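Local coordinates for Peptidase_M23 domain-containing protein (Enterococcus faecalis, PDB 6SMK) that probably cleaves bacterial peptidoglycan as the zinc-dependent M23-family D,L-endopeptidase domain of a prophage-encoded protein, at residues R81-M86 and V96-S101. The protein carries 1 engineered substitution. Numbering follows the deposited sequence.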
loop_
_atom_site.group_PDB
_atom_site.type_symbol
_atom_site.label_atom_id
_atom_site.label_comp_id
_atom_site.label_asym_id
_atom_site.label_seq_id
_atom_site.Cartn_x
_atom_site.Cartn_y
_atom_site.Cartn_z
ATOM N N ARG A 81 11.590 3.517 5.152
ATOM C CA ARG A 81 11.987 4.859 4.759
ATOM C C ARG A 81 11.015 5.335 3.693
ATOM O O ARG A 81 10.701 4.591 2.759
ATOM C CB ARG A 81 13.419 4.900 4.223
ATOM C CG ARG A 81 13.847 6.301 3.830
ATOM C CD ARG A 81 15.176 6.318 3.107
ATOM N NE ARG A 81 15.640 7.679 2.858
ATOM C CZ ARG A 81 16.839 7.976 2.372
ATOM N NH1 ARG A 81 17.705 7.011 2.082
ATOM N NH2 ARG A 81 17.175 9.243 2.180
ATOM N N ILE A 82 10.536 6.563 3.842
ATOM C CA ILE A 82 9.706 7.185 2.824
ATOM C C ILE A 82 10.595 7.965 1.870
ATOM O O ILE A 82 11.517 8.669 2.300
ATOM C CB ILE A 82 8.656 8.096 3.458
ATOM C CG1 ILE A 82 7.885 7.335 4.531
ATOM C CG2 ILE A 82 7.737 8.614 2.371
ATOM C CD1 ILE A 82 6.692 8.095 5.102
ATOM N N ARG A 83 10.322 7.839 0.572
ATOM C CA ARG A 83 11.119 8.502 -0.443
ATOM C C ARG A 83 10.317 9.442 -1.328
ATOM O O ARG A 83 10.916 10.154 -2.142
ATOM C CB ARG A 83 11.843 7.467 -1.319
ATOM C CG ARG A 83 12.881 6.635 -0.573
ATOM C CD ARG A 83 13.808 5.891 -1.526
ATOM N NE ARG A 83 14.832 5.139 -0.809
ATOM C CZ ARG A 83 15.993 5.652 -0.428
ATOM N NH1 ARG A 83 16.286 6.915 -0.712
ATOM N NH2 ARG A 83 16.860 4.902 0.234
ATOM N N ALA A 84 8.997 9.470 -1.203
ATOM C CA ALA A 84 8.192 10.471 -1.892
ATOM C C ALA A 84 7.906 11.634 -0.957
ATOM O O ALA A 84 7.743 11.453 0.253
ATOM C CB ALA A 84 6.876 9.886 -2.394
ATOM N N LYS A 85 7.882 12.832 -1.522
ATOM C CA LYS A 85 7.510 14.036 -0.801
ATOM C C LYS A 85 6.123 14.454 -1.264
ATOM O O LYS A 85 5.677 14.114 -2.362
ATOM C CB LYS A 85 8.527 15.176 -1.012
ATOM C CG LYS A 85 9.997 14.779 -1.274
ATOM C CD LYS A 85 10.563 13.758 -0.244
ATOM C CE LYS A 85 11.774 12.967 -0.792
ATOM N NZ LYS A 85 12.621 12.311 0.256
ATOM N N MET A 86 5.414 15.177 -0.419
ATOM C CA MET A 86 4.075 15.545 -0.830
ATOM C C MET A 86 4.094 16.544 -1.978
ATOM O O MET A 86 4.904 17.474 -2.011
ATOM C CB MET A 86 3.274 16.117 0.315
ATOM C CG MET A 86 1.860 15.989 -0.083
ATOM S SD MET A 86 0.900 17.097 0.801
ATOM C CE MET A 86 -0.508 16.096 1.064
ATOM N N VAL A 96 8.890 4.786 -4.375
ATOM C CA VAL A 96 8.256 5.683 -3.408
ATOM C C VAL A 96 8.735 5.477 -1.972
ATOM O O VAL A 96 8.405 6.300 -1.101
ATOM C CB VAL A 96 6.718 5.540 -3.451
ATOM C CG1 VAL A 96 6.223 5.675 -4.873
ATOM C CG2 VAL A 96 6.282 4.196 -2.860
ATOM N N GLY A 97 9.485 4.418 -1.693
ATOM C CA GLY A 97 9.876 4.108 -0.330
ATOM C C GLY A 97 10.665 2.818 -0.302
ATOM O O GLY A 97 10.991 2.237 -1.347
ATOM N N ASP A 98 10.987 2.383 0.922
ATOM C CA ASP A 98 11.710 1.141 1.184
ATOM C C ASP A 98 10.870 0.267 2.109
ATOM O O ASP A 98 10.232 0.770 3.042
ATOM C CB ASP A 98 13.092 1.392 1.828
ATOM C CG ASP A 98 14.035 2.200 0.938
ATOM O OD1 ASP A 98 13.783 2.308 -0.279
ATOM O OD2 ASP A 98 15.047 2.725 1.459
ATOM N N VAL A 99 10.877 -1.047 1.863
ATOM C CA VAL A 99 10.105 -1.955 2.704
ATOM C C VAL A 99 10.534 -1.807 4.158
ATOM O O VAL A 99 11.717 -1.625 4.469
ATOM C CB VAL A 99 10.272 -3.414 2.241
ATOM C CG1 VAL A 99 9.774 -4.402 3.318
ATOM C CG2 VAL A 99 9.583 -3.662 0.918
ATOM N N GLY A 100 9.565 -1.867 5.059
ATOM C CA GLY A 100 9.905 -1.935 6.463
ATOM C C GLY A 100 8.976 -2.820 7.257
ATOM O O GLY A 100 8.303 -3.703 6.713
ATOM N N SER A 101 8.951 -2.603 8.560
ATOM C CA SER A 101 7.955 -3.236 9.408
ATOM C C SER A 101 7.316 -2.201 10.314
ATOM O O SER A 101 6.864 -2.528 11.415
ATOM C CB SER A 101 8.561 -4.384 10.213
ATOM O OG SER A 101 9.898 -4.095 10.569
#
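V96 O accepts two backbone N-H groups where strand 72-82 of the antiparallel M23 β-fold runs out alongside strand 95-99. R83 N lies 3.0 Å from this oxygen with an N-H...O angle of 153°; A84 N adds a weak bond at 3.2 Å from V96 O. The V96 side chain points away from 81-86 and is buried against M79, I42 and A44.

G97, which has no side chain, faces I82 in an antiparallel non-hydrogen-bonded pair, their CA atoms 4.4 Å apart.

D98 N returns a bond to R81 O (2.9 Å). The side chain of D98 leaves with CG anti to its own carbonyl carbon (chi1 -62°). Its carboxylate meets the guanidinium of R83 side-on, one nitrogen to each oxygen, the two planes turned 52° apart. R81 CD sits over the centre of one face of that guanidinium. In this two-pronged salt bridge, D98 OD1 lies at the guanidinium edge and in its plane, 3.1 Å from R83 NE, whereas D98 OD2 is tilted out of that plane and takes the more bent bond: R83 NH2 lies 3.1 Å from D98 OD2, on its syn lone pair.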